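Local coordinates for flavodoxin (Bacteroides uniformis, PDB 4J8P), which binds flavin mononucleotide in a flavodoxin fold and probably serves as an electron-transfer or redox flavoprotein, at residues 58-61 against 65-68; 48-53 against 89-94. All blocks are in the same frame, centred on the assembly; numbering follows the deposited sequence.

Contact 1. Residues 58-61 against 65-68; sequences SVEM and KSRP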
# COMPACT_ATOMS: atom_id res chain seq x y z
N SER A 58 -8.04 -15.55 -0.89
CA SER A 58 -8.88 -15.80 -2.07
C SER A 58 -10.28 -15.21 -1.86
O SER A 58 -10.82 -14.58 -2.77
CB SER A 58 -8.98 -17.29 -2.37
OG SER A 58 -7.73 -17.80 -2.81
N VAL A 59 -10.83 -15.37 -0.65
CA VAL A 59 -12.16 -14.86 -0.33
C VAL A 59 -12.15 -13.32 -0.36
O VAL A 59 -13.03 -12.70 -0.96
CB VAL A 59 -12.62 -15.40 1.05
CG1 VAL A 59 -13.92 -14.74 1.51
CG2 VAL A 59 -12.79 -16.93 1.00
N GLU A 60 -11.14 -12.71 0.28
CA GLU A 60 -11.09 -11.24 0.32
C GLU A 60 -10.95 -10.65 -1.09
O GLU A 60 -11.63 -9.68 -1.43
CB GLU A 60 -9.94 -10.75 1.23
CG GLU A 60 -10.26 -10.94 2.71
CD GLU A 60 -9.10 -10.76 3.67
OE1 GLU A 60 -8.01 -10.39 3.18
OE2 GLU A 60 -9.28 -11.01 4.89
N MSE A 61 -10.10 -11.27 -1.92
CA MSE A 61 -9.86 -10.73 -3.25
C MSE A 61 -11.05 -10.97 -4.19
O MSE A 61 -11.17 -10.27 -5.19
CB MSE A 61 -8.52 -11.20 -3.84
CG MSE A 61 -7.30 -10.80 -2.96
SE MSE A 61 -7.35 -8.93 -2.35
CE MSE A 61 -7.38 -8.03 -4.02
N LYS A 65 -15.93 -5.49 -1.60
CA LYS A 65 -16.41 -4.79 -0.40
C LYS A 65 -15.72 -5.27 0.89
O LYS A 65 -16.01 -4.73 1.97
CB LYS A 65 -17.93 -4.99 -0.25
CG LYS A 65 -18.77 -4.75 -1.51
CD LYS A 65 -18.65 -3.34 -2.05
CE LYS A 65 -19.37 -3.24 -3.38
NZ LYS A 65 -19.30 -1.87 -3.94
N SER A 66 -14.86 -6.29 0.80
CA SER A 66 -14.17 -6.81 2.00
C SER A 66 -13.24 -5.75 2.59
O SER A 66 -12.51 -5.08 1.85
CB SER A 66 -13.37 -8.06 1.67
OG SER A 66 -12.79 -8.63 2.83
N ARG A 67 -13.29 -5.58 3.93
CA ARG A 67 -12.44 -4.60 4.60
C ARG A 67 -11.78 -5.23 5.85
O ARG A 67 -12.31 -5.11 6.98
CB ARG A 67 -13.21 -3.34 4.99
CG ARG A 67 -13.83 -2.57 3.81
CD ARG A 67 -12.73 -1.92 2.97
NE ARG A 67 -13.29 -1.10 1.90
CZ ARG A 67 -13.55 -1.54 0.66
NH1 ARG A 67 -13.29 -2.80 0.32
NH2 ARG A 67 -14.10 -0.72 -0.24
N PRO A 68 -10.64 -5.93 5.69
CA PRO A 68 -9.96 -6.53 6.86
C PRO A 68 -9.69 -5.47 7.91
O PRO A 68 -9.20 -4.38 7.59
CB PRO A 68 -8.64 -7.06 6.26
CG PRO A 68 -9.01 -7.37 4.83
CD PRO A 68 -9.90 -6.22 4.43

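Contact 2. Residues 48-53 against 89-94; sequences LDWHDK and IWWNLA. With FMN (flavin mononucleotide), chain B.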
# COMPACT_ATOMS: atom_id res chain seq x y z
N LEU A 48 -2.51 -17.05 2.83
CA LEU A 48 -1.82 -16.59 1.63
C LEU A 48 -1.79 -17.63 0.52
O LEU A 48 -1.18 -17.37 -0.51
CB LEU A 48 -0.39 -16.16 1.99
CG LEU A 48 -0.30 -15.01 2.96
CD1 LEU A 48 1.14 -14.82 3.42
CD2 LEU A 48 -0.79 -13.70 2.28
N ASP A 49 -2.48 -18.78 0.70
CA ASP A 49 -2.53 -19.85 -0.29
C ASP A 49 -3.42 -19.40 -1.47
O ASP A 49 -4.64 -19.55 -1.44
CB ASP A 49 -3.05 -21.15 0.36
CG ASP A 49 -2.94 -22.35 -0.55
OD1 ASP A 49 -2.73 -22.15 -1.77
OD2 ASP A 49 -3.08 -23.48 -0.05
N TRP A 50 -2.79 -18.85 -2.50
CA TRP A 50 -3.51 -18.34 -3.68
C TRP A 50 -4.23 -19.48 -4.43
O TRP A 50 -5.20 -19.22 -5.14
CB TRP A 50 -2.52 -17.59 -4.62
CG TRP A 50 -1.44 -18.52 -5.08
CD1 TRP A 50 -0.30 -18.85 -4.40
CD2 TRP A 50 -1.52 -19.42 -6.20
NE1 TRP A 50 0.31 -19.93 -5.00
CE2 TRP A 50 -0.42 -20.31 -6.10
CE3 TRP A 50 -2.46 -19.61 -7.24
CZ2 TRP A 50 -0.20 -21.32 -7.03
CZ3 TRP A 50 -2.24 -20.63 -8.15
CH2 TRP A 50 -1.13 -21.48 -8.04
N HIS A 51 -3.73 -20.71 -4.31
CA HIS A 51 -4.34 -21.79 -5.06
C HIS A 51 -5.66 -22.25 -4.46
O HIS A 51 -6.52 -22.76 -5.18
CB HIS A 51 -3.36 -22.96 -5.20
CG HIS A 51 -3.79 -23.95 -6.23
ND1 HIS A 51 -4.29 -25.19 -5.87
CD2 HIS A 51 -3.87 -23.83 -7.58
CE1 HIS A 51 -4.59 -25.80 -7.01
NE2 HIS A 51 -4.35 -25.03 -8.06
N ASP A 52 -5.84 -22.06 -3.15
CA ASP A 52 -7.06 -22.52 -2.48
C ASP A 52 -8.13 -21.43 -2.53
O ASP A 52 -7.97 -20.37 -1.93
CB ASP A 52 -6.72 -22.92 -1.04
CG ASP A 52 -7.89 -23.39 -0.19
OD1 ASP A 52 -9.01 -23.48 -0.72
OD2 ASP A 52 -7.68 -23.62 1.01
N LYS A 53 -9.24 -21.69 -3.29
CA LYS A 53 -10.32 -20.70 -3.40
C LYS A 53 -10.97 -20.35 -2.06
O LYS A 53 -11.63 -19.32 -1.96
CB LYS A 53 -11.41 -21.18 -4.36
CG LYS A 53 -11.04 -21.05 -5.82
CD LYS A 53 -12.17 -21.56 -6.67
CE LYS A 53 -11.98 -21.25 -8.13
NZ LYS A 53 -13.12 -21.80 -8.92
N ILE A 89 1.03 -6.89 -4.93
CA ILE A 89 -0.12 -7.05 -5.81
C ILE A 89 -0.75 -8.40 -5.50
O ILE A 89 -0.05 -9.42 -5.55
CB ILE A 89 0.33 -7.00 -7.28
CG1 ILE A 89 0.90 -5.62 -7.66
CG2 ILE A 89 -0.81 -7.41 -8.23
CD1 ILE A 89 -0.02 -4.48 -7.55
N TRP A 90 -2.06 -8.42 -5.21
CA TRP A 90 -2.80 -9.66 -5.01
C TRP A 90 -3.87 -9.73 -6.09
O TRP A 90 -4.78 -8.89 -6.13
CB TRP A 90 -3.43 -9.71 -3.62
CG TRP A 90 -2.47 -9.99 -2.49
CD1 TRP A 90 -1.10 -10.11 -2.54
CD2 TRP A 90 -2.84 -10.17 -1.12
NE1 TRP A 90 -0.60 -10.38 -1.27
CE2 TRP A 90 -1.65 -10.43 -0.39
CE3 TRP A 90 -4.07 -10.14 -0.43
CZ2 TRP A 90 -1.66 -10.59 1.00
CZ3 TRP A 90 -4.08 -10.35 0.94
CH2 TRP A 90 -2.89 -10.59 1.63
N TRP A 91 -3.76 -10.74 -6.95
CA TRP A 91 -4.74 -10.88 -8.03
C TRP A 91 -4.98 -9.54 -8.78
O TRP A 91 -6.13 -9.13 -9.02
CB TRP A 91 -6.06 -11.51 -7.55
CG TRP A 91 -5.87 -12.89 -6.99
CD1 TRP A 91 -5.91 -13.26 -5.68
CD2 TRP A 91 -5.47 -14.06 -7.73
NE1 TRP A 91 -5.67 -14.61 -5.55
CE2 TRP A 91 -5.37 -15.13 -6.79
CE3 TRP A 91 -5.22 -14.32 -9.09
CZ2 TRP A 91 -5.03 -16.43 -7.18
CZ3 TRP A 91 -4.89 -15.62 -9.47
CH2 TRP A 91 -4.77 -16.64 -8.51
N ASN A 92 -3.85 -8.87 -9.16
CA ASN A 92 -3.90 -7.66 -9.99
C ASN A 92 -4.55 -6.48 -9.25
O ASN A 92 -4.93 -5.48 -9.90
CB ASN A 92 -4.67 -7.95 -11.29
CG ASN A 92 -4.34 -7.01 -12.41
OD1 ASN A 92 -3.29 -6.36 -12.44
ND2 ASN A 92 -5.24 -6.89 -13.37
N LEU A 93 -4.63 -6.54 -7.91
CA LEU A 93 -5.27 -5.50 -7.12
C LEU A 93 -4.45 -5.19 -5.88
O LEU A 93 -3.61 -5.98 -5.47
CB LEU A 93 -6.67 -5.98 -6.67
CG LEU A 93 -7.73 -6.10 -7.79
CD1 LEU A 93 -8.89 -6.99 -7.34
CD2 LEU A 93 -8.25 -4.73 -8.17
N ALA A 94 -4.81 -4.09 -5.21
CA ALA A 94 -4.29 -3.86 -3.90
C ALA A 94 -5.00 -4.82 -2.94
O ALA A 94 -6.23 -5.00 -3.05
CB ALA A 94 -4.57 -2.41 -3.49
N1 FMN B . 1.99 -11.41 -8.02
C2 FMN B . 1.66 -11.00 -9.28
O2 FMN B . 2.52 -10.77 -10.14
N3 FMN B . 0.32 -10.91 -9.66
C4 FMN B . -0.77 -11.24 -8.87
O4 FMN B . -1.91 -11.06 -9.29
C4A FMN B . -0.41 -11.77 -7.55
N5 FMN B . -1.37 -12.24 -6.78
C5A FMN B . -1.03 -12.73 -5.53
C6 FMN B . -2.05 -13.17 -4.68
C7 FMN B . -1.78 -13.58 -3.38
C7M FMN B . -2.93 -13.92 -2.46
C8 FMN B . -0.45 -13.59 -2.92
C8M FMN B . -0.11 -13.96 -1.50
C9 FMN B . 0.57 -13.18 -3.77
C9A FMN B . 0.31 -12.74 -5.07
N10 FMN B . 1.32 -12.25 -5.95
C10 FMN B . 1.01 -11.78 -7.19
C1' FMN B . 2.73 -12.24 -5.47
C2' FMN B . 3.06 -11.01 -4.63
O2' FMN B . 2.56 -9.80 -5.20
C3' FMN B . 4.56 -10.84 -4.40
O3' FMN B . 5.14 -12.09 -4.00
C4' FMN B . 4.87 -9.73 -3.39
O4' FMN B . 6.19 -9.26 -3.62
C5' FMN B . 4.74 -10.24 -1.96
O5' FMN B . 4.96 -9.10 -1.13
P FMN B . 5.02 -9.12 0.43
O1P FMN B . 3.78 -9.59 1.08
O2P FMN B . 5.37 -7.69 0.78
O3P FMN B . 6.22 -9.99 0.82

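Contact 1. Residues 58-61 against 65-68
E60 and S66 meet through a carbon and a hydroxyl: CG of E60 lies 3.4 Å from OG of S66, the nearest approach of the two segments. Every contact between 58-61 and 65-68 is of this van der Waals kind, with no hydrogen bond across. S66 comes from the loop and faces the helix. Its CB sits 3.9 Å from the backbone O of E60, and a chi1 of -176° swings OG away from its own backbone N and over the glutamate stem, where CB of E60 is the next atom, at 3.9 Å.

Further out, the carboxylate of E60 passes obliquely beside the ring of P68. CG of P68 is 3.6 Å from both CD and OE1 of E60 and 3.7 Å from OE2, so one ring carbon rests against the whole carboxylate group. The glutamate reaches this far because its chain is extended beyond CG (chi2 168°).

In this flavodoxin-like fold, a five-stranded parallel sheet flanked by helices, 58-61 belongs to the short helix 56-62. Residues 65-68 lie in the loop that leaves it on the way to strand 80-88. The contact therefore folds the start of that loop back against the helix, and the loop also rests on helix 96-102, S66 and P68 against R96, R67 against N99 and T100.

The polar bonds run elsewhere: OE1 of E60 is hydrogen-bonded to OH of Y43, and OE2 forms a salt bridge with NE of R56, one turn earlier on the same helix, so the buried charge is probably well compensated. R67 bends back on its own segment: its NH1 donates to O of S66 at 2.9 Å, in the guanidinium plane but well above the carbonyl plane, while NE makes a salt bridge with E103.

Contact 2. Residues 48-53 against 89-94
W90 and L48 meet at the dimethylbenzene end of the flavin, in the FMN site of this flavodoxin-like fold, where the loop after strand 80-88 makes a type I' turn from W90 to L93. From W90, CB sits 3.9 Å from C6 of FMN, and CG lies near C7. The five-membered ring comes closer, with C8 of FMN over its face: CD1 is 3.6 Å from C8, and NE1 is as close to C8 and to the methyl C8M. CD2 comes near the other methyl, C7M, which lies over the outer part of one indole face. At the far end CZ2 touches CD2 of L48 at 3.5 Å, an oblique apolar approach, with CH2 slightly further off. Replacing W90 with an alanine would probably leave the C8 side of the flavin and the L48 methyl without their indole partner, opening a gap between the two loops. W91 holds the ring system differently, its backbone N donating to N5 of FMN at 2.8 Å and nearly straight (166°), while C6 lies over one face of its indole. Across from it, the side chain of W50 crosses at about a right angle, and the backbone O of W50 lies in the W91 ring plane, 3.5 Å from CZ2.

Contact 1 is buried, whereas contact 2 is only partly so: W90 is enclosed, but W50 and W91 lie at the surface. They bracket helix 56-62 along the chain. Contact 1 joins that helix to the loop following it, and contact 2 brings the loop preceding it to the flavin loop after strand 80-88. The chemistry follows the place: a buried glutamate stem and carboxylate against a serine and a proline in contact 1, indoles and a leucine around the cofactor in contact 2. They adjoin directly, with S58 OG probably hydrogen-bonded to D52 O at 2.7 Å, and M61 packing on L93 and A94.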